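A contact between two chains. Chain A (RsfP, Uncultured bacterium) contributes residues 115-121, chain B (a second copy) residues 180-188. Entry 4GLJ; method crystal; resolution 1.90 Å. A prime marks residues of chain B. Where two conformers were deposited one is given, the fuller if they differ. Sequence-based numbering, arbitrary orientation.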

# COMPACT_ATOMS: atom_id res chain seq x y z
N ASP A 115 20.61 6.21 -6.86
CA ASP A 115 20.90 4.95 -7.47
C ASP A 115 19.88 3.92 -6.98
O ASP A 115 19.82 2.81 -7.52
CB ASP A 115 22.36 4.51 -7.17
CG ASP A 115 22.61 4.27 -5.68
OD1 ASP A 115 21.97 4.88 -4.80
OD2 ASP A 115 23.46 3.43 -5.36
N GLN A 116 19.05 4.27 -5.96
CA GLN A 116 18.11 3.26 -5.46
C GLN A 116 16.77 3.92 -5.31
O GLN A 116 16.66 5.16 -5.29
CB GLN A 116 18.61 2.68 -4.11
CG GLN A 116 19.67 1.54 -4.28
CD GLN A 116 19.06 0.34 -5.07
OE1 GLN A 116 17.89 0.08 -4.95
NE2 GLN A 116 19.86 -0.31 -5.94
N MET A 117 15.76 3.10 -5.09
CA MET A 117 14.37 3.60 -4.99
C MET A 117 13.62 2.67 -4.08
O MET A 117 13.97 1.45 -3.98
CB MET A 117 13.68 3.52 -6.34
CG MET A 117 14.22 4.48 -7.35
SD MET A 117 13.38 4.21 -8.89
CE MET A 117 12.05 5.40 -8.80
N ILE A 118 12.61 3.20 -3.39
CA ILE A 118 11.74 2.32 -2.60
C ILE A 118 10.31 2.73 -3.02
O ILE A 118 9.99 3.91 -2.98
CB ILE A 118 11.93 2.57 -1.09
CG1 ILE A 118 13.39 2.15 -0.64
CG2 ILE A 118 10.75 1.87 -0.38
CD1 ILE A 118 13.78 2.38 0.81
N ASP A 119 9.50 1.76 -3.48
CA ASP A 119 8.17 2.05 -3.96
C ASP A 119 7.15 1.95 -2.84
O ASP A 119 6.76 0.85 -2.46
CB ASP A 119 7.79 1.11 -5.09
CG ASP A 119 6.47 1.50 -5.75
OD1 ASP A 119 5.86 2.51 -5.37
OD2 ASP A 119 6.06 0.76 -6.69
N MET A 120 6.77 3.09 -2.28
CA MET A 120 5.68 3.14 -1.28
C MET A 120 4.31 3.51 -1.87
O MET A 120 3.37 3.69 -1.10
CB MET A 120 6.00 4.21 -0.22
CG MET A 120 7.28 3.84 0.55
SD MET A 120 7.27 2.21 1.32
CE MET A 120 5.84 2.23 2.37
N THR A 121 4.20 3.64 -3.18
CA THR A 121 2.93 3.99 -3.80
C THR A 121 1.94 2.86 -3.59
O THR A 121 2.36 1.74 -3.29
CB THR A 121 3.01 4.27 -5.31
OG1 THR A 121 3.29 3.08 -6.07
CG2 THR A 121 4.08 5.44 -5.61
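Chain B 180-188: STRAESHWY

Residues 182′-188′ of chain B form a helix, with phi/psi values close to -60°/-40° and backbone bonds such as Ser185′ N to Thr181′ O (3.0 Å) and Trp187′ N to Ala183′ O (2.9 Å). The start of the helix and the residue just before it lie across the extended segment 116-119 of chain A, where phi runs from -151° to -91° and psi from 99° to 169°, with Trp187′ extending the contact one turn on. The N-to-C directions of helix and strand differ by 62°, and their axes approach to 7.0 Å. The register follows from the nearest CA pairs: Gln116 CA lies 6.0 Å from Ala183′ CA, and Ile118 CA 5.6 Å from Glu184′ CA. Together the two stretches bury 445 Å², of which Gln116, Ile118 and Trp187′ account for 72, 70 and 64 Å².

Gln116 points its CA-to-CB bond toward the helix and, with chi1 and chi2 both m, carries its amide to the helix start. The first amides of a helix have no backbone carbonyl of a preceding turn to donate to; here Ala183′ N donates to Gln116 OE1 at 3.1 Å, with a nearly straight N-H...O angle of 164°. Gln116 OE1 is also 3.3 Å from Arg182′ N. Nearer the backbone, Gln116 CB packs 3.7 Å from Ala183′ CB, whose CA-to-CB bond also points toward the strand.

Ile118, m at chi1 and t at chi2, continues this apolar surface. Ile118 CG1 lies 3.7 Å from Ala183′ CB, and Ile118 CG2 3.8 Å from Trp187′ CZ3, so the side chain bridges two residues one helical turn apart. Trp187′, with chi1 t, points toward chain A and extends its six-membered ring past Ile118 to Met120. There Met120 SD is 3.2 Å from Trp187′ CH2 and 4.2 Å from the centroid of that six-membered ring, 55° off the ring normal, an oblique sulfur-aromatic contact.

Two further hydrogen bonds tie the strand backbone to side chains of chain B. Thr181′ OG1 donates to Met117 O at 2.7 Å, and Asp119 N donates to Glu184′ OE2 at 2.8 Å with an angle of 168°. Thr181′ OG1 also caps the helix, accepting from Glu184′ N at 3.0 Å, while Glu184′ OE1 accepts from Thr181′ N at 3.0 Å. The reciprocal pair therefore holds the helix start together while presenting one donor and one acceptor to the strand.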

# COMPACT_ATOMS: atom_id res chain seq x y z
N SER B 180 12.47 -7.10 -6.00
CA SER B 180 12.69 -5.93 -5.13
C SER B 180 13.90 -5.17 -5.55
O SER B 180 14.91 -5.79 -6.03
CB SER B 180 12.95 -6.44 -3.70
OG SER B 180 11.74 -7.00 -3.21
N THR B 181 13.89 -3.86 -5.32
CA THR B 181 15.14 -3.10 -5.48
C THR B 181 16.09 -3.48 -4.31
O THR B 181 15.61 -4.02 -3.32
CB THR B 181 14.88 -1.55 -5.42
OG1 THR B 181 14.56 -1.22 -4.05
CG2 THR B 181 13.73 -1.08 -6.36
N ARG B 182 17.39 -3.15 -4.41
CA ARG B 182 18.31 -3.43 -3.30
C ARG B 182 17.92 -2.68 -2.09
O ARG B 182 18.08 -3.20 -0.98
CB ARG B 182 19.78 -3.14 -3.61
CG ARG B 182 20.29 -3.99 -4.75
CD ARG B 182 21.76 -3.76 -4.95
NE ARG B 182 22.17 -4.07 -6.32
CZ ARG B 182 22.26 -5.32 -6.76
NH1 ARG B 182 22.00 -6.32 -5.92
NH2 ARG B 182 22.67 -5.58 -8.00
N ALA B 183 17.48 -1.43 -2.24
CA ALA B 183 17.07 -0.64 -1.06
C ALA B 183 15.83 -1.24 -0.38
O ALA B 183 15.73 -1.19 0.85
CB ALA B 183 16.79 0.85 -1.42
N GLU B 184 14.92 -1.81 -1.16
CA GLU B 184 13.77 -2.47 -0.56
C GLU B 184 14.22 -3.72 0.17
O GLU B 184 13.80 -3.91 1.32
CB GLU B 184 12.69 -2.85 -1.59
CG GLU B 184 11.91 -1.62 -2.11
CD GLU B 184 11.21 -1.82 -3.47
OE1 GLU B 184 11.30 -2.95 -4.15
OE2 GLU B 184 10.48 -0.85 -3.86
N SER B 185 15.10 -4.51 -0.45
CA SER B 185 15.64 -5.70 0.22
C SER B 185 16.32 -5.37 1.52
O SER B 185 16.10 -6.09 2.49
CB SER B 185 16.65 -6.43 -0.63
OG SER B 185 15.98 -6.90 -1.71
N HIS B 186 17.14 -4.32 1.54
CA HIS B 186 17.78 -3.81 2.76
C HIS B 186 16.75 -3.44 3.79
O HIS B 186 16.89 -3.74 5.00
CB HIS B 186 18.62 -2.57 2.44
CG HIS B 186 19.29 -1.98 3.64
ND1 HIS B 186 18.71 -1.05 4.41
CD2 HIS B 186 20.53 -2.25 4.21
CE1 HIS B 186 19.53 -0.73 5.42
NE2 HIS B 186 20.64 -1.47 5.31
N TRP B 187 15.72 -2.72 3.34
CA TRP B 187 14.65 -2.32 4.27
C TRP B 187 13.90 -3.55 4.90
O TRP B 187 13.66 -3.59 6.12
CB TRP B 187 13.64 -1.39 3.51
CG TRP B 187 12.38 -0.99 4.26
CD1 TRP B 187 12.20 -0.70 5.61
CD2 TRP B 187 11.06 -0.81 3.64
NE1 TRP B 187 10.88 -0.32 5.87
CE2 TRP B 187 10.15 -0.37 4.70
CE3 TRP B 187 10.57 -0.93 2.31
CZ2 TRP B 187 8.80 -0.10 4.44
CZ3 TRP B 187 9.21 -0.62 2.06
CH2 TRP B 187 8.36 -0.22 3.11
N TYR B 188 13.61 -4.56 4.08
CA TYR B 188 12.94 -5.77 4.60
C TYR B 188 13.81 -6.50 5.61
O TYR B 188 13.32 -7.00 6.66
CB TYR B 188 12.58 -6.74 3.49
CG TYR B 188 11.71 -6.11 2.41
CD1 TYR B 188 10.72 -5.17 2.74
CD2 TYR B 188 11.89 -6.47 1.10
CE1 TYR B 188 9.93 -4.58 1.76
CE2 TYR B 188 11.10 -5.89 0.09
CZ TYR B 188 10.10 -4.95 0.45
OH TYR B 188 9.32 -4.37 -0.53